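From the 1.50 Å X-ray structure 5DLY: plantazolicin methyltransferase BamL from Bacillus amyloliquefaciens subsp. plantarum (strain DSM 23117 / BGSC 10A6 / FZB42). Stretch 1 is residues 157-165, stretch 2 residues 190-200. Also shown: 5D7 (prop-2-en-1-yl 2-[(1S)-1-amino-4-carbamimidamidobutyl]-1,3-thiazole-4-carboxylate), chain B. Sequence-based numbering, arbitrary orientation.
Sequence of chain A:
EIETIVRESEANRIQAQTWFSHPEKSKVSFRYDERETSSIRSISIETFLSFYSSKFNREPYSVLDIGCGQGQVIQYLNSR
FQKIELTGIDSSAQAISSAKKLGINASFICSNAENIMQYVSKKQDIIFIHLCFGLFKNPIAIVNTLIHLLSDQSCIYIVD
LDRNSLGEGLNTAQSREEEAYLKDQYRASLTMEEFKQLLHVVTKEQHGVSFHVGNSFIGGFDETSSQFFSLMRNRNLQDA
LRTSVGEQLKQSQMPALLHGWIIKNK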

# COMPACT_ATOMS: atom_id res chain seq x y z
N TYR A 157 6.42 1.79 2.24
CA TYR A 157 5.61 0.79 2.95
C TYR A 157 4.57 0.22 1.99
O TYR A 157 3.77 0.96 1.43
CB TYR A 157 4.97 1.38 4.21
CG TYR A 157 4.16 0.41 5.04
CD1 TYR A 157 4.62 -0.89 5.28
CD2 TYR A 157 2.94 0.79 5.63
CE1 TYR A 157 3.88 -1.79 6.06
CE2 TYR A 157 2.20 -0.10 6.41
CZ TYR A 157 2.68 -1.39 6.61
OH TYR A 157 1.96 -2.29 7.38
N ILE A 158 4.59 -1.10 1.83
CA ILE A 158 3.75 -1.82 0.86
C ILE A 158 2.89 -2.80 1.63
O ILE A 158 3.40 -3.59 2.42
CB ILE A 158 4.62 -2.62 -0.15
CG1 ILE A 158 5.62 -1.71 -0.88
CG2 ILE A 158 3.74 -3.36 -1.15
CD1 ILE A 158 6.67 -2.45 -1.68
N VAL A 159 1.57 -2.75 1.41
CA VAL A 159 0.64 -3.70 2.02
C VAL A 159 -0.16 -4.28 0.87
O VAL A 159 -0.71 -3.54 0.09
CB VAL A 159 -0.30 -3.02 3.04
CG1 VAL A 159 -1.21 -4.04 3.72
CG2 VAL A 159 0.51 -2.27 4.09
N ASP A 160 -0.21 -5.60 0.76
CA ASP A 160 -0.97 -6.22 -0.31
C ASP A 160 -1.48 -7.60 0.03
O ASP A 160 -1.08 -8.19 1.04
CB ASP A 160 -0.14 -6.27 -1.61
CG ASP A 160 -1.01 -6.25 -2.88
OD1 ASP A 160 -2.21 -5.87 -2.81
OD2 ASP A 160 -0.46 -6.59 -3.95
N LEU A 161 -2.36 -8.11 -0.82
CA LEU A 161 -2.85 -9.48 -0.71
C LEU A 161 -1.74 -10.51 -0.87
O LEU A 161 -0.79 -10.29 -1.63
CB LEU A 161 -3.89 -9.75 -1.80
CG LEU A 161 -5.13 -8.86 -1.82
CD1 LEU A 161 -6.00 -9.24 -3.02
CD2 LEU A 161 -5.91 -8.98 -0.53
N ASP A 162 -1.87 -11.62 -0.15
CA ASP A 162 -1.01 -12.79 -0.32
C ASP A 162 -1.79 -13.80 -1.15
O ASP A 162 -2.91 -14.16 -0.79
CB ASP A 162 -0.68 -13.39 1.05
CG ASP A 162 0.35 -14.51 0.99
OD1 ASP A 162 0.43 -15.23 -0.02
OD2 ASP A 162 1.07 -14.67 2.00
N ARG A 163 -1.19 -14.25 -2.26
CA ARG A 163 -1.86 -15.22 -3.14
C ARG A 163 -2.32 -16.48 -2.41
O ARG A 163 -3.36 -17.06 -2.76
CB ARG A 163 -0.96 -15.57 -4.34
CG ARG A 163 -1.61 -16.54 -5.33
CD ARG A 163 -0.86 -16.60 -6.65
NE ARG A 163 0.29 -17.51 -6.61
CZ ARG A 163 1.57 -17.13 -6.57
NH1 ARG A 163 2.53 -18.04 -6.54
NH2 ARG A 163 1.89 -15.84 -6.54
N ASN A 164 -1.57 -16.89 -1.39
CA ASN A 164 -1.88 -18.10 -0.63
C ASN A 164 -3.14 -17.95 0.24
O ASN A 164 -3.63 -18.93 0.78
CB ASN A 164 -0.69 -18.55 0.22
CG ASN A 164 0.47 -19.11 -0.61
OD1 ASN A 164 1.63 -18.94 -0.25
ND2 ASN A 164 0.15 -19.78 -1.71
N SER A 165 -3.64 -16.72 0.34
CA SER A 165 -4.83 -16.42 1.16
C SER A 165 -6.16 -16.45 0.40
O SER A 165 -7.21 -16.12 0.98
CB SER A 165 -4.67 -15.05 1.83
OG SER A 165 -3.64 -15.06 2.79
N LEU A 190 1.33 -11.73 -5.16
CA LEU A 190 2.53 -12.48 -4.85
C LEU A 190 2.31 -13.30 -3.59
O LEU A 190 1.40 -13.02 -2.80
CB LEU A 190 3.72 -11.54 -4.64
CG LEU A 190 4.12 -10.66 -5.84
CD1 LEU A 190 5.13 -9.62 -5.42
CD2 LEU A 190 4.62 -11.47 -7.03
N THR A 191 3.15 -14.31 -3.40
CA THR A 191 3.24 -15.01 -2.13
C THR A 191 4.29 -14.31 -1.27
O THR A 191 5.09 -13.52 -1.77
CB THR A 191 3.68 -16.47 -2.30
OG1 THR A 191 4.96 -16.51 -2.94
CG2 THR A 191 2.67 -17.25 -3.14
N MET A 192 4.28 -14.61 0.02
CA MET A 192 5.30 -14.12 0.93
C MET A 192 6.72 -14.38 0.41
O MET A 192 7.57 -13.49 0.40
CB MET A 192 5.12 -14.75 2.31
CG MET A 192 6.20 -14.38 3.30
SD MET A 192 6.41 -12.59 3.35
CE MET A 192 4.91 -12.12 4.20
N GLU A 193 6.96 -15.62 -0.02
CA GLU A 193 8.24 -16.04 -0.58
C GLU A 193 8.67 -15.17 -1.76
O GLU A 193 9.81 -14.68 -1.81
CB GLU A 193 8.15 -17.51 -0.99
CG GLU A 193 9.38 -18.07 -1.67
CD GLU A 193 9.15 -19.49 -2.17
OE1 GLU A 193 8.57 -19.65 -3.27
OE2 GLU A 193 9.55 -20.42 -1.46
N GLU A 194 7.75 -14.95 -2.71
CA GLU A 194 8.05 -14.16 -3.91
C GLU A 194 8.30 -12.69 -3.57
O GLU A 194 9.17 -12.06 -4.16
CB GLU A 194 6.91 -14.25 -4.92
CG GLU A 194 6.78 -15.62 -5.57
CD GLU A 194 5.45 -15.81 -6.27
OE1 GLU A 194 4.52 -14.98 -6.06
OE2 GLU A 194 5.32 -16.78 -7.05
N PHE A 195 7.51 -12.17 -2.64
CA PHE A 195 7.62 -10.78 -2.20
C PHE A 195 8.97 -10.54 -1.52
O PHE A 195 9.62 -9.52 -1.78
CB PHE A 195 6.44 -10.48 -1.26
CG PHE A 195 6.27 -9.02 -0.91
CD1 PHE A 195 6.35 -8.02 -1.87
CD2 PHE A 195 5.95 -8.66 0.39
CE1 PHE A 195 6.16 -6.68 -1.53
CE2 PHE A 195 5.74 -7.33 0.74
CZ PHE A 195 5.86 -6.34 -0.23
N LYS A 196 9.38 -11.48 -0.67
CA LYS A 196 10.69 -11.41 0.01
C LYS A 196 11.83 -11.37 -1.00
O LYS A 196 12.76 -10.56 -0.86
CB LYS A 196 10.88 -12.60 0.96
CG LYS A 196 10.26 -12.44 2.34
CD LYS A 196 10.82 -13.49 3.29
CE LYS A 196 10.47 -13.21 4.74
NZ LYS A 196 9.54 -14.21 5.34
N GLN A 197 11.75 -12.23 -2.01
CA GLN A 197 12.75 -12.28 -3.07
C GLN A 197 12.81 -10.95 -3.83
O GLN A 197 13.90 -10.44 -4.11
CB GLN A 197 12.49 -13.44 -4.03
CG GLN A 197 13.66 -13.74 -4.97
CD GLN A 197 14.99 -13.91 -4.25
OE1 GLN A 197 15.11 -14.67 -3.28
NE2 GLN A 197 16.01 -13.20 -4.73
N LEU A 198 11.64 -10.40 -4.15
CA LEU A 198 11.57 -9.12 -4.85
C LEU A 198 12.24 -7.99 -4.06
O LEU A 198 13.03 -7.22 -4.61
CB LEU A 198 10.11 -8.76 -5.20
CG LEU A 198 9.86 -7.64 -6.22
CD1 LEU A 198 8.52 -7.87 -6.92
CD2 LEU A 198 9.91 -6.25 -5.60
N LEU A 199 11.92 -7.88 -2.76
CA LEU A 199 12.47 -6.80 -1.92
C LEU A 199 13.96 -6.98 -1.66
O LEU A 199 14.69 -6.00 -1.52
CB LEU A 199 11.68 -6.63 -0.62
CG LEU A 199 10.25 -6.05 -0.71
CD1 LEU A 199 9.86 -5.38 0.60
CD2 LEU A 199 10.04 -5.08 -1.86
N HIS A 200 14.41 -8.23 -1.62
CA HIS A 200 15.84 -8.52 -1.56
C HIS A 200 16.56 -8.01 -2.81
O HIS A 200 17.56 -7.30 -2.70
CB HIS A 200 16.07 -10.02 -1.40
CG HIS A 200 17.50 -10.43 -1.56
ND1 HIS A 200 18.51 -9.94 -0.76
CD2 HIS A 200 18.09 -11.27 -2.44
CE1 HIS A 200 19.66 -10.47 -1.13
NE2 HIS A 200 19.43 -11.28 -2.15
O9 5D7 B . -7.41 -5.82 1.12
C6 5D7 B . -8.21 -6.52 0.51
O7 5D7 B . -8.89 -7.61 1.17
C8 5D7 B . -8.58 -8.00 2.51
C2 5D7 B . -8.53 -6.27 -0.91
N3 5D7 B . -8.11 -5.15 -1.56
C4 5D7 B . -8.49 -5.06 -2.84
S5 5D7 B . -9.44 -6.44 -3.24
C1 5D7 B . -9.31 -7.15 -1.67
CA 5D7 B . -8.23 -4.00 -3.84
N 5D7 B . -7.63 -2.87 -3.15
CB 5D7 B . -7.32 -4.49 -4.98
CG 5D7 B . -6.12 -5.34 -4.55
CD 5D7 B . -4.98 -5.13 -5.55
NE 5D7 B . -3.89 -6.04 -5.22
CZ 5D7 B . -3.71 -7.30 -5.62
NH2 5D7 B . -2.70 -7.94 -5.23
NH1 5D7 B . -4.54 -7.85 -6.42
C3 5D7 B . -9.42 -9.20 2.86
C5 5D7 B . -9.86 -9.39 4.08
O HOH W 1 0.66 -9.24 -3.78
O HOH W 2 2.58 -16.90 1.52

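Arg-163, Thr-191 and Ile-158 give up the most surface where the strand and the following 3-10 segment of stretch 1 meet the loop and helix of stretch 2. The two stretches together bury 420 Å².

Arg-163 covers the most. Arg-163 N donates to Leu-190 O at 2.9 Å, and the bond is nearly straight. Its CA-to-CB bond points toward stretch 2; chi1 and chi2 are both t, and chi3 is p. The guanidinium then meets the carboxylate of Glu-194 in a two-pronged salt bridge. Arg-163 NH2 lies 2.8 Å from Glu-194 OE1, and Arg-163 NH1 lies 3.1 Å from Glu-194 OE2. The carboxylate sits at the edge of the guanidinium, where the N-H bonds point. One face is left for the methyl of Thr-191, with Thr-191 CG2 3.5 Å from Arg-163 NH1.

Thr-191 is the N-cap of the helix. Thr-191 OG1 accepts from Glu-194 N at 3.2 Å, while Glu-194 OE1 accepts from Thr-191 N at 3.1 Å. Threonine suits the site because its hydroxyl caps the helix and its methyl packs on Arg-163. Thr-191 CG2 also lies 3.5 Å from Asn-164 OD1.

Ile-158 makes the apolar contact. Its CA-to-CB bond points toward stretch 2, and the residue is buried. Ile-158 CG2 lies 3.8 Å from Phe-195 CZ, and Ile-158 CD1 lies 4.3 Å from Leu-199 CD2. Phe-195 and Leu-199 are about one helical turn apart, and Ile-158 packs against both.

Two waters bridge the stretches. Water 1 donates to Asp-160 OD2 and Leu-161 O and accepts from Leu-190 N. Water 2 donates to Asp-162 OD2 and Asn-164 OD1 and accepts from Met-192 N. Within stretch 1, Asp-162 OD1 accepts from Asn-164 N at 2.9 Å.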